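Local coordinates for protein transcriptional repressor PadR (Bacillus cereus, PDB 6JYI) that probably binds DNA as a dimeric winged helix-turn-helix transcription factor of the PadR family, acting as a transcriptional repressor, at residues V12-L17 with R82-Q87; F31-T36 with R136-K141; P48-L53 with G57-E62; A130-L135 with A159-Q164. All coordinates share one frame; numbering follows the deposited sequence.

Contact 1. Residues V12-L17 with R82-Q87; sequences VVLGLL and REEFYQ
L14 and G15 on helix 8-19 meet E84 and F85 on helix 79-89 where the two segments cross at -113°, their axes 9.3 Å apart at the closest point. Both helices belong to the PadR-like, winged helix-turn-helix part of the chain. The evidence for apolar packing centres on two pairs. L14 CB lies 4.2 Å from F85 CB, close to the place where the backbones come nearest. Further out along the side chain, F85 CE1 lies 3.5 Å from G15 CA. The ring gets there because CG of F85 stands opposite the backbone N (chi1 179°), and its approach to G15 is oblique. With only hydrogen atoms on its CA, G15 offers bare backbone to the ring atoms CD1 and CE1, which allows the close fit. F85 also meets F108 of the second subunit in an edge-to-face pair.

A second kind of contact joins apolar and charged groups. L14 and E84 cross at about a right angle, and the methyl L14 CD1 touches the carboxylate carbon E84 CD at 3.6 Å. The E84 chain runs extended past this methyl, and its OE2 forms a salt bridge with R10, one turn before L14 on the same helix.

No hydrogen bond links the two segments directly. Cohesion between them is therefore by dispersion and shape, while the R10 salt bridge supplies a polar tie between the same two helices beside the buried leucine.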
# COMPACT_ATOMS: atom_id res chain seq x y z
N VAL A 12 -15.19 1.89 -2.23
CA VAL A 12 -14.97 0.49 -1.97
C VAL A 12 -16.30 -0.16 -1.56
O VAL A 12 -16.68 -1.21 -2.10
CB VAL A 12 -13.92 0.21 -0.84
CG1 VAL A 12 -13.86 -1.26 -0.57
CG2 VAL A 12 -12.51 0.78 -1.18
N VAL A 13 -17.00 0.48 -0.62
CA VAL A 13 -18.28 -0.01 -0.14
C VAL A 13 -19.33 0.03 -1.22
O VAL A 13 -20.01 -0.95 -1.45
CB VAL A 13 -18.75 0.77 1.12
CG1 VAL A 13 -20.17 0.37 1.51
CG2 VAL A 13 -17.73 0.52 2.27
N LEU A 14 -19.46 1.16 -1.92
CA LEU A 14 -20.46 1.26 -3.01
C LEU A 14 -20.21 0.25 -4.08
O LEU A 14 -21.15 -0.42 -4.58
CB LEU A 14 -20.51 2.67 -3.61
CG LEU A 14 -21.00 3.73 -2.61
CD1 LEU A 14 -20.76 5.19 -3.14
CD2 LEU A 14 -22.50 3.53 -2.35
N GLY A 15 -18.95 0.11 -4.48
CA GLY A 15 -18.65 -0.93 -5.45
C GLY A 15 -19.03 -2.32 -5.05
O GLY A 15 -19.54 -3.11 -5.87
N LEU A 16 -18.79 -2.67 -3.81
CA LEU A 16 -19.17 -3.99 -3.33
C LEU A 16 -20.67 -4.22 -3.44
O LEU A 16 -21.13 -5.26 -3.96
CB LEU A 16 -18.72 -4.15 -1.87
CG LEU A 16 -17.25 -4.48 -1.65
CD1 LEU A 16 -16.96 -4.53 -0.11
CD2 LEU A 16 -16.88 -5.81 -2.33
N LEU A 17 -21.43 -3.19 -3.08
CA LEU A 17 -22.90 -3.26 -3.10
C LEU A 17 -23.50 -3.23 -4.51
O LEU A 17 -24.63 -3.64 -4.71
CB LEU A 17 -23.47 -2.14 -2.21
CG LEU A 17 -23.15 -2.29 -0.73
CD1 LEU A 17 -23.66 -1.08 0.12
CD2 LEU A 17 -23.74 -3.59 -0.19
N ARG A 82 -25.20 4.48 -6.88
CA ARG A 82 -24.76 4.02 -8.20
C ARG A 82 -24.06 5.18 -8.92
O ARG A 82 -22.97 5.03 -9.51
CB ARG A 82 -25.90 3.45 -9.05
CG ARG A 82 -26.53 2.18 -8.46
CD ARG A 82 -27.48 1.45 -9.40
NE ARG A 82 -27.82 0.16 -8.83
CZ ARG A 82 -28.80 -0.06 -7.97
NH1 ARG A 82 -29.64 0.92 -7.60
NH2 ARG A 82 -28.96 -1.28 -7.46
N GLU A 83 -24.68 6.35 -8.83
CA GLU A 83 -24.14 7.52 -9.47
C GLU A 83 -22.77 7.93 -8.90
O GLU A 83 -21.84 8.23 -9.66
CB GLU A 83 -25.15 8.66 -9.37
CG GLU A 83 -24.81 9.80 -10.27
CD GLU A 83 -24.90 9.47 -11.77
OE1 GLU A 83 -25.69 8.59 -12.19
OE2 GLU A 83 -24.16 10.13 -12.53
N GLU A 84 -22.64 7.96 -7.58
CA GLU A 84 -21.35 8.23 -6.95
C GLU A 84 -20.32 7.16 -7.40
O GLU A 84 -19.20 7.50 -7.77
CB GLU A 84 -21.45 8.23 -5.42
CG GLU A 84 -20.11 8.48 -4.74
CD GLU A 84 -20.18 8.70 -3.25
OE1 GLU A 84 -21.29 8.93 -2.70
OE2 GLU A 84 -19.09 8.70 -2.62
N PHE A 85 -20.70 5.88 -7.38
CA PHE A 85 -19.75 4.84 -7.82
C PHE A 85 -19.29 5.08 -9.27
O PHE A 85 -18.08 5.09 -9.58
CB PHE A 85 -20.35 3.46 -7.74
CG PHE A 85 -19.40 2.40 -8.21
CD1 PHE A 85 -18.26 2.12 -7.47
CD2 PHE A 85 -19.62 1.74 -9.40
CE1 PHE A 85 -17.35 1.15 -7.93
CE2 PHE A 85 -18.73 0.74 -9.83
CZ PHE A 85 -17.62 0.49 -9.10
N TYR A 86 -20.25 5.30 -10.17
CA TYR A 86 -19.89 5.50 -11.56
C TYR A 86 -19.07 6.77 -11.79
O TYR A 86 -18.17 6.77 -12.63
CB TYR A 86 -21.09 5.41 -12.50
CG TYR A 86 -21.49 4.01 -12.88
CD1 TYR A 86 -20.65 3.20 -13.67
CD2 TYR A 86 -22.67 3.45 -12.43
CE1 TYR A 86 -21.03 1.92 -14.02
CE2 TYR A 86 -23.05 2.16 -12.79
CZ TYR A 86 -22.22 1.39 -13.55
OH TYR A 86 -22.59 0.13 -13.94
N GLN A 87 -19.32 7.82 -11.01
CA GLN A 87 -18.47 8.99 -11.06
C GLN A 87 -17.04 8.65 -10.64
O GLN A 87 -16.07 9.07 -11.31
CB GLN A 87 -19.06 10.13 -10.22
CG GLN A 87 -20.27 10.84 -10.90
CD GLN A 87 -20.90 11.94 -10.02
OE1 GLN A 87 -20.49 12.15 -8.87
NE2 GLN A 87 -21.88 12.64 -10.57

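Contact 2. Residues F31-T36 with R136-K141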
# COMPACT_ATOMS: atom_id res chain seq x y z
N PHE A 31 -13.76 -7.39 2.91
CA PHE A 31 -12.67 -6.48 3.22
C PHE A 31 -11.43 -7.20 3.75
O PHE A 31 -10.31 -6.93 3.31
CB PHE A 31 -13.09 -5.44 4.24
CG PHE A 31 -13.25 -4.07 3.69
CD1 PHE A 31 -12.17 -3.22 3.67
CD2 PHE A 31 -14.45 -3.65 3.16
CE1 PHE A 31 -12.26 -1.97 3.16
CE2 PHE A 31 -14.58 -2.36 2.64
CZ PHE A 31 -13.46 -1.51 2.65
N GLU A 32 -11.61 -8.09 4.71
CA GLU A 32 -10.47 -8.76 5.30
C GLU A 32 -9.84 -9.74 4.33
O GLU A 32 -8.62 -9.96 4.37
CB GLU A 32 -10.86 -9.59 6.52
CG GLU A 32 -11.56 -8.87 7.64
CD GLU A 32 -12.12 -9.87 8.67
OE1 GLU A 32 -12.15 -11.10 8.40
OE2 GLU A 32 -12.55 -9.41 9.76
N ASP A 33 -10.67 -10.37 3.50
CA ASP A 33 -10.22 -11.45 2.63
C ASP A 33 -9.49 -10.92 1.38
O ASP A 33 -8.50 -11.52 0.94
CB ASP A 33 -11.42 -12.29 2.14
CG ASP A 33 -11.93 -13.30 3.18
OD1 ASP A 33 -11.30 -13.51 4.26
OD2 ASP A 33 -12.99 -13.89 2.87
N VAL A 34 -10.01 -9.83 0.81
CA VAL A 34 -9.64 -9.34 -0.51
C VAL A 34 -9.02 -7.95 -0.41
O VAL A 34 -7.87 -7.76 -0.80
CB VAL A 34 -10.89 -9.26 -1.43
CG1 VAL A 34 -10.59 -8.51 -2.68
CG2 VAL A 34 -11.44 -10.65 -1.73
N PHE A 35 -9.75 -6.98 0.15
CA PHE A 35 -9.29 -5.58 0.12
C PHE A 35 -8.10 -5.24 1.02
O PHE A 35 -7.40 -4.26 0.79
CB PHE A 35 -10.45 -4.60 0.34
CG PHE A 35 -11.42 -4.56 -0.78
CD1 PHE A 35 -12.46 -5.44 -0.85
CD2 PHE A 35 -11.30 -3.66 -1.79
CE1 PHE A 35 -13.37 -5.40 -1.91
CE2 PHE A 35 -12.22 -3.66 -2.83
CZ PHE A 35 -13.24 -4.53 -2.87
N THR A 36 -7.83 -6.05 2.04
CA THR A 36 -6.59 -5.91 2.84
C THR A 36 -5.33 -5.96 1.92
O THR A 36 -4.26 -5.47 2.29
CB THR A 36 -6.54 -7.00 3.95
OG1 THR A 36 -5.40 -6.84 4.82
CG2 THR A 36 -6.47 -8.34 3.34
N ARG A 136 -6.06 -16.73 -3.43
CA ARG A 136 -6.65 -17.50 -4.52
C ARG A 136 -8.03 -18.06 -4.08
O ARG A 136 -9.07 -17.82 -4.70
CB ARG A 136 -5.65 -18.61 -4.96
CG ARG A 136 -4.10 -18.30 -4.61
CD ARG A 136 -3.07 -19.28 -5.23
NE ARG A 136 -2.57 -18.84 -6.56
CZ ARG A 136 -1.31 -18.97 -7.01
NH1 ARG A 136 -0.35 -19.49 -6.25
NH2 ARG A 136 -1.00 -18.53 -8.23
N LEU A 137 -8.02 -18.77 -2.98
CA LEU A 137 -9.23 -19.40 -2.43
C LEU A 137 -10.32 -18.36 -2.08
O LEU A 137 -11.52 -18.57 -2.33
CB LEU A 137 -8.85 -20.21 -1.22
CG LEU A 137 -8.37 -21.66 -1.50
CD1 LEU A 137 -8.26 -22.39 -0.18
CD2 LEU A 137 -9.30 -22.41 -2.46
N LYS A 138 -9.91 -17.23 -1.55
CA LYS A 138 -10.86 -16.16 -1.24
C LYS A 138 -11.52 -15.55 -2.49
O LYS A 138 -12.68 -15.19 -2.44
CB LYS A 138 -10.18 -15.09 -0.41
CG LYS A 138 -9.65 -15.61 0.94
CD LYS A 138 -10.69 -16.40 1.70
CE LYS A 138 -10.30 -16.62 3.14
NZ LYS A 138 -11.17 -17.65 3.72
N TYR A 139 -10.81 -15.44 -3.61
CA TYR A 139 -11.45 -14.94 -4.85
C TYR A 139 -12.49 -15.93 -5.38
O TYR A 139 -13.51 -15.52 -5.90
CB TYR A 139 -10.40 -14.61 -5.92
CG TYR A 139 -9.88 -13.21 -5.91
CD1 TYR A 139 -9.08 -12.75 -4.88
CD2 TYR A 139 -10.17 -12.33 -6.95
CE1 TYR A 139 -8.55 -11.47 -4.90
CE2 TYR A 139 -9.67 -11.03 -6.96
CZ TYR A 139 -8.86 -10.62 -5.94
OH TYR A 139 -8.35 -9.34 -5.95
N GLU A 140 -12.25 -17.23 -5.22
CA GLU A 140 -13.24 -18.23 -5.63
C GLU A 140 -14.51 -18.20 -4.75
O GLU A 140 -15.59 -18.53 -5.22
CB GLU A 140 -12.61 -19.63 -5.63
CG GLU A 140 -11.45 -19.75 -6.63
CD GLU A 140 -10.74 -21.11 -6.62
OE1 GLU A 140 -10.83 -21.88 -5.63
OE2 GLU A 140 -10.05 -21.39 -7.64
N LYS A 141 -14.36 -17.82 -3.48
CA LYS A 141 -15.48 -17.62 -2.57
C LYS A 141 -16.27 -16.33 -2.91
O LYS A 141 -17.49 -16.35 -3.02
CB LYS A 141 -14.97 -17.55 -1.12
CG LYS A 141 -16.06 -17.24 -0.06
CD LYS A 141 -15.49 -17.24 1.39
CE LYS A 141 -16.60 -16.95 2.42
NZ LYS A 141 -16.06 -16.66 3.78
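D33 faces K138 and V34 faces Y139 where helix 24-35 passes over helix 114-142, with a segment crossing angle of -110° and a closest axis approach of 9.4 Å. At D33 the backbones also come nearest, its CA lying 6.1 Å from that of K138. The carboxylate of D33 rests against the aliphatic part of the lysine: OD1 is 3.5 Å from K138 CE, and OD2 is 3.6 Å from K138 CD. The lysine chain, bent at its second torsion (chi2 -49°), crosses the aspartate at about a right angle. Opposite charges are close without making a salt bridge, since D33 OD1 and K138 NZ are 4.2 Å apart; D33 OD2 and K141 NZ are separated by the same distance. The firmer polar partner of OD2 is W142 NE1, which hydrogen-bonds to it from just beyond the lysines, so the buried carboxylate has both an N-H donor and two ammonium groups nearby.

This crossing joins a helix of the winged helix-turn-helix domain to the long C-terminal helical region that, in PadR-like proteins, serves for dimerisation. V34, the next residue, sends CG1 opposite its backbone N (chi1 168°) to the phenol end of Y139, 4.0 Å from OH. Y139 OH is hydrogen-bonded to S153 OG, which fixes the far end of the ring against helix 148-175. V34 also packs on Y107 of the second subunit. V34 itself lies within a wider, pi-type turn at 31-35, closed by T36 N bonding to F31 O at 2.9 Å.

Contact 3. Residues P48-L53 with G57-E62; sequences PTLRQL and GKIKKE
I59, the first residue of strand 59-64, lays its side chain against the last turns of helix 46-55, touching L53 and L50. From its CB, the branch CG2 passes L53 CB at 4.1 Å. The other branch, CG1, sits between the backbone N and the carbonyl carbon (chi1 70°) and lies 3.8 Å from L53 CB. Its tip CD1 continues along the helix to L50, 3.6 Å from CD2 and 3.5 Å from the carbonyl O. L50 and I59 cross at about a right angle. This packing sets strand 59-64, which forms the wing hairpin with 72-77, against a helix that probably corresponds to the recognition helix of winged helix-turn-helix proteins.

The turn between helix and strand is a Schellman motif, with G57 at positive phi. K58 N donates to L53 O at 2.9 Å, with an N-H...O angle of 150° and the donor tilted 22° from the carbonyl plane. I59 N adds a weak bond of 3.5 Å to the same oxygen. The base of K58 packs over L53, its CG 3.8 Å from L53 CD2.

L53 O thus gathers K58 N and, weakly, I59 N, capping the helix end, while apolar contact with L53 and L50 holds the I59 side chain.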
# COMPACT_ATOMS: atom_id res chain seq x y z
N PRO A 48 -18.87 3.16 10.25
CA PRO A 48 -19.00 4.61 10.06
C PRO A 48 -19.28 5.01 8.62
O PRO A 48 -20.11 5.89 8.38
CB PRO A 48 -17.62 5.14 10.50
CG PRO A 48 -17.24 4.17 11.64
CD PRO A 48 -17.74 2.82 11.14
N THR A 49 -18.62 4.36 7.67
CA THR A 49 -18.85 4.64 6.25
C THR A 49 -20.25 4.20 5.82
O THR A 49 -20.93 4.94 5.09
CB THR A 49 -17.77 3.98 5.36
OG1 THR A 49 -16.50 4.47 5.73
CG2 THR A 49 -17.99 4.31 3.85
N LEU A 50 -20.69 3.03 6.26
CA LEU A 50 -22.03 2.56 5.97
C LEU A 50 -23.08 3.55 6.51
O LEU A 50 -23.99 3.96 5.79
CB LEU A 50 -22.25 1.16 6.56
CG LEU A 50 -21.52 0.02 5.85
CD1 LEU A 50 -21.46 -1.24 6.72
CD2 LEU A 50 -22.18 -0.24 4.51
N ARG A 51 -22.88 4.02 7.73
CA ARG A 51 -23.86 4.91 8.38
C ARG A 51 -23.92 6.25 7.63
O ARG A 51 -24.99 6.82 7.44
CB ARG A 51 -23.50 5.13 9.86
CG ARG A 51 -24.26 6.27 10.57
CD ARG A 51 -25.81 6.31 10.34
NE ARG A 51 -26.50 5.03 10.49
CZ ARG A 51 -26.65 4.37 11.64
NH1 ARG A 51 -26.13 4.84 12.78
NH2 ARG A 51 -27.32 3.21 11.66
N GLN A 52 -22.77 6.73 7.16
CA GLN A 52 -22.72 8.00 6.44
C GLN A 52 -23.41 7.88 5.07
O GLN A 52 -24.18 8.77 4.64
CB GLN A 52 -21.28 8.45 6.27
CG GLN A 52 -21.15 9.85 5.56
CD GLN A 52 -21.93 10.93 6.27
OE1 GLN A 52 -22.00 10.96 7.51
NE2 GLN A 52 -22.54 11.85 5.50
N LEU A 53 -23.14 6.77 4.40
CA LEU A 53 -23.74 6.51 3.09
C LEU A 53 -25.26 6.39 3.27
O LEU A 53 -26.02 6.87 2.43
CB LEU A 53 -23.12 5.27 2.45
CG LEU A 53 -21.67 5.43 1.99
CD1 LEU A 53 -21.12 4.06 1.63
CD2 LEU A 53 -21.55 6.42 0.77
N GLY A 57 -28.31 8.84 1.76
CA GLY A 57 -29.19 8.24 0.78
C GLY A 57 -28.52 7.45 -0.32
O GLY A 57 -29.15 7.14 -1.32
N LYS A 58 -27.25 7.12 -0.14
CA LYS A 58 -26.47 6.39 -1.17
C LYS A 58 -26.71 4.89 -1.06
O LYS A 58 -26.52 4.14 -2.02
CB LYS A 58 -24.98 6.61 -1.03
CG LYS A 58 -24.48 8.02 -1.04
CD LYS A 58 -25.00 8.79 -2.18
CE LYS A 58 -24.04 9.98 -2.43
NZ LYS A 58 -24.77 11.15 -2.36
N ILE A 59 -27.04 4.44 0.15
CA ILE A 59 -27.41 3.08 0.41
C ILE A 59 -28.59 3.09 1.37
O ILE A 59 -28.84 4.11 2.03
CB ILE A 59 -26.19 2.25 0.98
CG1 ILE A 59 -25.84 2.67 2.42
CG2 ILE A 59 -24.94 2.38 0.10
CD1 ILE A 59 -24.69 1.88 3.04
N LYS A 60 -29.27 1.95 1.49
CA LYS A 60 -30.35 1.80 2.42
C LYS A 60 -30.21 0.47 3.14
O LYS A 60 -29.84 -0.52 2.53
CB LYS A 60 -31.71 1.88 1.68
N LYS A 61 -30.46 0.46 4.44
CA LYS A 61 -30.41 -0.78 5.22
C LYS A 61 -31.85 -1.31 5.30
O LYS A 61 -32.72 -0.58 5.73
CB LYS A 61 -29.87 -0.47 6.61
CG LYS A 61 -29.57 -1.68 7.48
CD LYS A 61 -28.89 -1.24 8.78
CE LYS A 61 -29.11 -2.26 9.88
NZ LYS A 61 -29.36 -1.64 11.23
N GLU A 62 -32.09 -2.54 4.86
CA GLU A 62 -33.44 -3.15 4.82
C GLU A 62 -33.49 -4.50 5.51
O GLU A 62 -32.52 -5.26 5.52
CB GLU A 62 -33.88 -3.35 3.37
CG GLU A 62 -34.31 -2.06 2.66
CD GLU A 62 -33.59 -1.83 1.33

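Contact 4. Residues A130-L135 with A159-Q164; sequences AYIADL and ASYSAQ
The ring of Y161 has Y131 CD2 over one face, 3.8 Å above its plane and offset toward the rim. At its edge, in the ring plane, is Q164 OE1 from the following turn of the same helix. Relative to the Y131 ring the approach is oblique: the ring centroids are 5.4 Å apart and the planes make 44°. Y131 CB adds a contact of 3.8 Å to Y161 CE2. H37 ties the two tyrosines together, meeting the Y131 ring edge-to-face and sharing a hydrogen bond with Y161 OH through its ND1.

The segments belong to helices 114-142 and 148-175, which form an antiparallel helical hairpin; here their directions differ by 155°, with axes 9.8 Å apart. Helix 148-175 enters a predicted coiled coil, and it also meets the second subunit, where S160 OG bonds to S160 OG of that chain and A163 packs on its A163.

I132 and Y161 run alongside each other in opposite senses, I132 CG1 lying 3.6 Å from Y161 CB. The isoleucine chain, with CG1 opposite the carbonyl carbon (chi1 -75°), carries CD1 on to S162 OG at 3.2 Å, while that hydroxyl is hydrogen-bonded to the backbone oxygen of I158.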
# COMPACT_ATOMS: atom_id res chain seq x y z
N ALA A 130 1.86 -16.94 3.02
CA ALA A 130 0.49 -17.16 3.52
C ALA A 130 -0.56 -16.37 2.71
O ALA A 130 -1.56 -16.95 2.26
CB ALA A 130 0.41 -16.81 5.00
N TYR A 131 -0.31 -15.07 2.50
CA TYR A 131 -1.20 -14.20 1.69
C TYR A 131 -1.43 -14.78 0.30
O TYR A 131 -2.56 -14.77 -0.22
CB TYR A 131 -0.63 -12.81 1.43
CG TYR A 131 -0.32 -11.90 2.61
CD1 TYR A 131 -0.97 -12.01 3.83
CD2 TYR A 131 0.61 -10.88 2.44
CE1 TYR A 131 -0.64 -11.13 4.89
CE2 TYR A 131 0.95 -10.01 3.47
CZ TYR A 131 0.33 -10.14 4.69
OH TYR A 131 0.70 -9.24 5.69
N ILE A 132 -0.35 -15.26 -0.31
CA ILE A 132 -0.43 -15.83 -1.64
C ILE A 132 -1.46 -16.94 -1.59
O ILE A 132 -2.50 -16.82 -2.23
CB ILE A 132 0.95 -16.31 -2.16
CG1 ILE A 132 1.80 -15.09 -2.57
CG2 ILE A 132 0.79 -17.22 -3.36
CD1 ILE A 132 3.29 -15.42 -2.89
N ALA A 133 -1.18 -17.99 -0.79
CA ALA A 133 -2.12 -19.11 -0.55
C ALA A 133 -3.56 -18.68 -0.18
O ALA A 133 -4.52 -19.20 -0.72
CB ALA A 133 -1.57 -20.04 0.55
N ASP A 134 -3.71 -17.75 0.73
CA ASP A 134 -5.05 -17.33 1.13
C ASP A 134 -5.85 -16.85 -0.11
O ASP A 134 -6.89 -17.42 -0.48
CB ASP A 134 -4.94 -16.20 2.18
CG ASP A 134 -6.13 -16.15 3.14
OD1 ASP A 134 -6.54 -17.22 3.69
OD2 ASP A 134 -6.65 -15.03 3.36
N LEU A 135 -5.26 -15.88 -0.80
CA LEU A 135 -5.95 -15.00 -1.74
C LEU A 135 -6.70 -15.73 -2.84
O LEU A 135 -7.84 -15.41 -3.14
CB LEU A 135 -4.94 -14.02 -2.35
CG LEU A 135 -5.44 -12.70 -2.91
CD1 LEU A 135 -6.43 -12.03 -1.95
CD2 LEU A 135 -4.25 -11.81 -3.20
N ALA A 159 1.55 -11.93 -8.40
CA ALA A 159 2.81 -11.75 -9.16
C ALA A 159 3.76 -10.93 -8.31
O ALA A 159 4.93 -11.27 -8.13
CB ALA A 159 2.55 -11.07 -10.48
N SER A 160 3.22 -9.88 -7.70
CA SER A 160 4.01 -8.98 -6.90
C SER A 160 4.50 -9.63 -5.60
O SER A 160 5.68 -9.61 -5.31
CB SER A 160 3.18 -7.72 -6.63
OG SER A 160 3.81 -6.95 -5.64
N TYR A 161 3.61 -10.25 -4.85
CA TYR A 161 4.00 -10.99 -3.66
C TYR A 161 5.03 -12.08 -3.92
O TYR A 161 5.95 -12.28 -3.10
CB TYR A 161 2.80 -11.64 -3.00
CG TYR A 161 1.84 -10.72 -2.26
CD1 TYR A 161 2.28 -9.57 -1.64
CD2 TYR A 161 0.51 -11.07 -2.14
CE1 TYR A 161 1.39 -8.75 -0.94
CE2 TYR A 161 -0.37 -10.29 -1.46
CZ TYR A 161 0.06 -9.13 -0.85
OH TYR A 161 -0.86 -8.37 -0.16
N SER A 162 4.85 -12.82 -5.00
CA SER A 162 5.76 -13.91 -5.31
C SER A 162 7.16 -13.38 -5.64
O SER A 162 8.17 -14.01 -5.29
CB SER A 162 5.22 -14.78 -6.45
OG SER A 162 4.00 -15.40 -6.04
N ALA A 163 7.22 -12.23 -6.27
CA ALA A 163 8.49 -11.65 -6.66
C ALA A 163 9.16 -11.11 -5.41
O ALA A 163 10.37 -11.26 -5.24
CB ALA A 163 8.29 -10.56 -7.69
N GLN A 164 8.37 -10.52 -4.51
CA GLN A 164 8.92 -10.09 -3.20
C GLN A 164 9.50 -11.26 -2.42
O GLN A 164 10.59 -11.16 -1.90
CB GLN A 164 7.86 -9.42 -2.34
CG GLN A 164 7.43 -8.06 -2.89
CD GLN A 164 6.15 -7.59 -2.28
OE1 GLN A 164 5.85 -7.92 -1.14
NE2 GLN A 164 5.35 -6.86 -3.05

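How the contacts relate
Contacts 1 and 3, their centres about 12 Å apart, both lie in the PadR-like domain and touch, with L14 and L17 on I59 and V13 on L50; contact 3 is nested in the chain loop that contact 1 closes. Contact 2 also touches contact 1, through V12 and L16 against F31 and F35, as helices 8-19 and 24-35 are consecutive. It shares helix 114-142 with contact 4, their centres about 12 Å apart, and along the chain its segments alternate with those of both contacts 1 and 4. Contacts 3 and 4, centres about 33 Å apart, lie on opposite sides of the chain's centre. Contact 2 thus bridges the probable DNA-binding domain and the C-terminal helices, while contacts 1, 2 and 4 all touch the second subunit.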